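Local coordinates for serine proteinase inhibitor 1 (Myxoma virus, PDB 6BJ5), which inhibits serine proteases as a serpin of the poxvirus subfamily and is important in virulence, at residues V232-W235 against I236-R240; L266-R269 against D270-P274. All coordinates share one frame; numbering follows the deposited sequence.

Interactions 1 and 2 are both local, each joining residues three to five positions apart where a helix gives way to a loop. They follow one another along the chain, interaction 1 closing helix 229-238 before strand 243-258, interaction 2 following helix 260-265 on the far side of that strand. Their centres lie 35 Å apart and their nearest atoms about 15 Å, so neither touches the other. Interaction 1 packs on the three-stranded sheet of 188-191, 198-204 and 210-217 and meets a second chain; interaction 2 is more buried and leans on helices 53-58 and 260-265. Their centres lie 22 and 20 Å from the centre of this serpin chain.

Interaction 1 (V232-W235 against I236-R240); sequences VRFW and IRNMR
Val232 O accepts the N-H of Ile236 at 3.0 Å, and Val232 CG1 meets Ile236 CD1 at 4.2 Å, one apolar branch against another along the helix. Arg233 takes the next bond of the series, Arg237 N to Arg233 O at 2.9 Å. The side chain of Arg237, bent at chi3 (-44°), folds back along the helix, so that one face of its guanidinium lies over Arg233 C and Phe234 CA, offset toward the rim; NH2 stands 3.8 Å from Phe234 CA. Phe234 carries the closest side-chain meeting. With CG anti to the backbone N (chi1 176°), its ring reaches forward to Asn238, whose ND2 lies 3.0 Å from CE2, near the ring plane, a tight approach that is not a bond. The amide comes at the ring's edge, and the two planes stand 84° apart. Phe234 O also accepts the N-H of Asn238. Trp235 O is approached twice, by Met239 N at 3.0 Å and, weakly, by Asn238 N. The indole itself turns from the second segment to the small sheet, meeting Phe191 and Tyr198, and its NE1 bonds to Tyr198 OH, while Leu19 of the other chain packs against it. Met239, the first residue to leave helical angles, touches Val200 and Leu213, and Arg240 NH1 hydrogen-bonds to Arg237 O, in the carbonyl plane on a lone pair. The chemistry is thus divided by side: buried Trp235 and Met239 hold the end of the helix to the sheet and Val232 packs on Leu227, whereas Arg233 NE and Arg237 NH1 stand 4.7 Å apart and, because both side chains are exposed, solvent probably screens their like charges.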
loop_
_atom_site.group_PDB
_atom_site.type_symbol
_atom_site.label_atom_id
_atom_site.label_comp_id
_atom_site.label_asym_id
_atom_site.label_seq_id
_atom_site.Cartn_x
_atom_site.Cartn_y
_atom_site.Cartn_z
ATOM N N VAL A 232 -1.103 11.646 11.352
ATOM C CA VAL A 232 -1.955 10.490 11.629
ATOM C C VAL A 232 -2.113 10.275 13.128
ATOM O O VAL A 232 -3.220 10.019 13.616
ATOM C CB VAL A 232 -1.417 9.231 10.932
ATOM C CG1 VAL A 232 -2.192 8.022 11.396
ATOM C CG2 VAL A 232 -1.525 9.387 9.422
ATOM N N ARG A 233 -1.014 10.339 13.884
ATOM C CA ARG A 233 -1.141 10.152 15.327
ATOM C C ARG A 233 -1.934 11.296 15.948
ATOM O O ARG A 233 -2.703 11.087 16.894
ATOM C CB ARG A 233 0.236 10.023 15.975
ATOM C CG ARG A 233 1.041 8.763 15.585
ATOM C CD ARG A 233 2.298 8.689 16.438
ATOM N NE ARG A 233 2.965 9.986 16.370
ATOM C CZ ARG A 233 3.987 10.278 15.574
ATOM N NH1 ARG A 233 4.496 9.349 14.771
ATOM N NH2 ARG A 233 4.497 11.509 15.583
ATOM N N PHE A 234 -1.765 12.510 15.410
ATOM C CA PHE A 234 -2.589 13.650 15.807
ATOM C C PHE A 234 -4.066 13.334 15.629
ATOM O O PHE A 234 -4.862 13.482 16.567
ATOM C CB PHE A 234 -2.191 14.860 14.964
ATOM C CG PHE A 234 -3.026 16.093 15.192
ATOM C CD1 PHE A 234 -3.023 17.108 14.246
ATOM C CD2 PHE A 234 -3.785 16.264 16.337
ATOM C CE1 PHE A 234 -3.769 18.253 14.424
ATOM C CE2 PHE A 234 -4.537 17.404 16.509
ATOM C CZ PHE A 234 -4.524 18.399 15.557
ATOM N N TRP A 235 -4.441 12.873 14.429
ATOM C CA TRP A 235 -5.804 12.413 14.190
ATOM C C TRP A 235 -6.241 11.434 15.261
ATOM O O TRP A 235 -7.322 11.575 15.831
ATOM C CB TRP A 235 -5.923 11.761 12.810
ATOM C CG TRP A 235 -5.811 12.702 11.666
ATOM C CD1 TRP A 235 -5.956 14.060 11.703
ATOM C CD2 TRP A 235 -5.501 12.364 10.309
ATOM N NE1 TRP A 235 -5.772 14.583 10.452
ATOM C CE2 TRP A 235 -5.488 13.567 9.575
ATOM C CE3 TRP A 235 -5.244 11.159 9.641
ATOM C CZ2 TRP A 235 -5.229 13.606 8.192
ATOM C CZ3 TRP A 235 -4.970 11.197 8.256
ATOM C CH2 TRP A 235 -4.965 12.413 7.554
ATOM N N ILE A 236 -5.408 10.429 15.558
ATOM C CA ILE A 236 -5.870 9.400 16.484
ATOM C C ILE A 236 -6.065 9.970 17.883
ATOM O O ILE A 236 -6.970 9.541 18.612
ATOM C CB ILE A 236 -4.916 8.198 16.474
ATOM C CG1 ILE A 236 -5.021 7.485 15.120
ATOM C CG2 ILE A 236 -5.249 7.249 17.643
ATOM C CD1 ILE A 236 -3.992 6.417 14.882
ATOM N N ARG A 237 -5.239 10.943 18.282
ATOM C CA ARG A 237 -5.372 11.483 19.628
ATOM C C ARG A 237 -6.593 12.384 19.729
ATOM O O ARG A 237 -7.290 12.377 20.746
ATOM C CB ARG A 237 -4.114 12.255 20.052
ATOM C CG ARG A 237 -2.826 11.432 20.149
ATOM C CD ARG A 237 -1.619 12.242 20.658
ATOM N NE ARG A 237 -1.506 13.562 20.049
ATOM C CZ ARG A 237 -0.556 13.913 19.187
ATOM N NH1 ARG A 237 0.362 13.031 18.807
ATOM N NH2 ARG A 237 -0.539 15.143 18.689
ATOM N N ASN A 238 -6.869 13.167 18.691
ATOM C CA ASN A 238 -7.899 14.194 18.759
ATOM C C ASN A 238 -9.267 13.764 18.236
ATOM O O ASN A 238 -10.202 14.571 18.283
ATOM C CB ASN A 238 -7.440 15.454 18.029
ATOM C CG ASN A 238 -6.394 16.215 18.806
ATOM O OD1 ASN A 238 -5.545 15.628 19.479
ATOM N ND2 ASN A 238 -6.494 17.540 18.774
ATOM N N MET A 239 -9.423 12.547 17.721
ATOM C CA MET A 239 -10.762 12.071 17.400
ATOM C C MET A 239 -11.452 11.677 18.692
ATOM O O MET A 239 -10.831 11.105 19.591
ATOM C CB MET A 239 -10.743 10.881 16.437
ATOM C CG MET A 239 -10.208 11.182 15.052
ATOM S SD MET A 239 -10.293 9.707 14.023
ATOM C CE MET A 239 -9.208 8.567 14.883
ATOM N N ARG A 240 -12.735 12.013 18.793
ATOM C CA ARG A 240 -13.527 11.770 19.990
ATOM C C ARG A 240 -14.750 10.951 19.613
ATOM O O ARG A 240 -15.345 11.174 18.553
ATOM C CB ARG A 240 -13.953 13.094 20.648
ATOM C CG ARG A 240 -12.882 14.170 20.624
ATOM C CD ARG A 240 -12.404 14.523 22.025
ATOM N NE ARG A 240 -11.948 13.363 22.792
ATOM C CZ ARG A 240 -10.715 12.868 22.749
ATOM N NH1 ARG A 240 -9.803 13.421 21.962
ATOM N NH2 ARG A 240 -10.398 11.817 23.491
#

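Interaction 2 (L266-R269 against D270-P274); sequences LGVR and DAFDP
Val268 puts CG1 beside the ring of Phe272, 4.1 Å from CE1, and the same methyl lies 4.3 Å from Ala271 CB. The valine reaches both because CG1 is anti to its backbone N (chi1 -179°), on the side of the carbonyl carbon, where the chain turns. The methyl approaches CE1 at a slant. Val268 O lies at the ring's edge, near its plane, 3.5 Å from CE1, and Arg269 O is at the edge too. One hydrogen bond joins the segments: Phe272 N gives to Arg269 O at 3.2 Å. The donor stands above the carbonyl plane, 54° out of it, and the C=O...donor angle is 120°, geometry suited to a tight turn and unlike the straighter bonds of a regular helix. Asp273 N follows with a bond to Asp270 O. Residues 270-272 have helical backbone angles, but the bonds run from residue i+3 to residue i and no regular helix follows. Before it, Gly267, at positive phi, is the C-prime residue of the Schellman motif that ends helix 260-265: Val268 N returns to Leu263 O and Gly267 N to Gln264 O. The turn is fastened to helix 53-58 through polar groups. Glu58 OE1 accepts the N-H of both Arg269 and Asp270, while the carboxylate of Asp270 bonds to Asn54 through OD2 and makes a salt bridge to Arg276 through OD1. The loop thus lies between two helices: Phe272 turns to Arg260 and Gln264 of helix 260-265, Ala271 packs on Thr55 of helix 53-58, and a backbone bond from Ala271 to Val290 ties it to the loop leading into strand 293-302.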
loop_
_atom_site.group_PDB
_atom_site.type_symbol
_atom_site.label_atom_id
_atom_site.label_comp_id
_atom_site.label_asym_id
_atom_site.label_seq_id
_atom_site.Cartn_x
_atom_site.Cartn_y
_atom_site.Cartn_z
ATOM N N LEU A 266 12.718 10.772 -3.095
ATOM C CA LEU A 266 12.796 10.651 -1.641
ATOM C C LEU A 266 14.183 10.258 -1.178
ATOM O O LEU A 266 14.345 9.818 -0.036
ATOM C CB LEU A 266 11.763 9.656 -1.111
ATOM C CG LEU A 266 10.321 10.104 -1.253
ATOM C CD1 LEU A 266 9.339 8.952 -0.979
ATOM C CD2 LEU A 266 10.117 11.238 -0.257
ATOM N N GLY A 267 15.182 10.376 -2.048
ATOM C CA GLY A 267 16.559 10.179 -1.656
ATOM C C GLY A 267 17.146 8.815 -1.948
ATOM O O GLY A 267 18.322 8.592 -1.625
ATOM N N VAL A 268 16.385 7.892 -2.537
ATOM C CA VAL A 268 16.910 6.568 -2.874
ATOM C C VAL A 268 17.424 6.642 -4.313
ATOM O O VAL A 268 16.670 6.504 -5.273
ATOM C CB VAL A 268 15.866 5.469 -2.683
ATOM C CG1 VAL A 268 16.481 4.118 -3.030
ATOM C CG2 VAL A 268 15.301 5.475 -1.228
ATOM N N ARG A 269 18.710 6.900 -4.468
ATOM C CA ARG A 269 19.244 7.130 -5.802
ATOM C C ARG A 269 20.325 6.137 -6.186
ATOM O O ARG A 269 20.370 5.710 -7.347
ATOM C CB ARG A 269 19.802 8.556 -5.900
ATOM C CG ARG A 269 18.782 9.681 -5.697
ATOM C CD ARG A 269 19.421 11.029 -5.989
ATOM N NE ARG A 269 18.566 12.174 -5.695
ATOM C CZ ARG A 269 17.679 12.704 -6.530
ATOM N NH1 ARG A 269 17.504 12.189 -7.739
ATOM N NH2 ARG A 269 16.967 13.759 -6.152
ATOM N N ASP A 270 21.201 5.759 -5.239
ATOM C CA ASP A 270 22.335 4.899 -5.577
ATOM C C ASP A 270 21.873 3.526 -6.047
ATOM O O ASP A 270 22.464 2.942 -6.967
ATOM C CB ASP A 270 23.290 4.737 -4.386
ATOM C CG ASP A 270 24.298 5.867 -4.269
ATOM O OD1 ASP A 270 24.308 6.762 -5.139
ATOM O OD2 ASP A 270 25.151 5.808 -3.353
ATOM N N ALA A 271 20.811 3.002 -5.438
ATOM C CA ALA A 271 20.332 1.681 -5.810
ATOM C C ALA A 271 20.044 1.585 -7.299
ATOM O O ALA A 271 20.241 0.522 -7.892
ATOM C CB ALA A 271 19.079 1.334 -5.000
ATOM N N PHE A 272 19.647 2.690 -7.934
ATOM C CA PHE A 272 19.305 2.681 -9.357
ATOM C C PHE A 272 20.484 2.979 -10.263
ATOM O O PHE A 272 20.364 2.808 -11.482
ATOM C CB PHE A 272 18.210 3.710 -9.680
ATOM C CG PHE A 272 16.923 3.463 -8.968
ATOM C CD1 PHE A 272 16.714 3.968 -7.690
ATOM C CD2 PHE A 272 15.926 2.696 -9.560
ATOM C CE1 PHE A 272 15.521 3.729 -7.025
ATOM C CE2 PHE A 272 14.738 2.452 -8.901
ATOM C CZ PHE A 272 14.536 2.973 -7.628
ATOM N N ASP A 273 21.614 3.408 -9.709
ATOM C CA ASP A 273 22.717 3.850 -10.539
ATOM C C ASP A 273 23.712 2.709 -10.632
ATOM O O ASP A 273 24.308 2.336 -9.605
ATOM C CB ASP A 273 23.370 5.084 -9.927
ATOM C CG ASP A 273 24.556 5.588 -10.720
ATOM O OD1 ASP A 273 24.926 4.974 -11.751
ATOM O OD2 ASP A 273 25.119 6.624 -10.295
ATOM N N PRO A 274 23.940 2.137 -11.817
ATOM C CA PRO A 274 24.840 0.970 -11.911
ATOM C C PRO A 274 26.264 1.281 -11.488
ATOM O O PRO A 274 26.931 0.427 -10.882
ATOM C CB PRO A 274 24.772 0.594 -13.400
ATOM C CG PRO A 274 23.495 1.183 -13.888
ATOM C CD PRO A 274 23.287 2.444 -13.099
#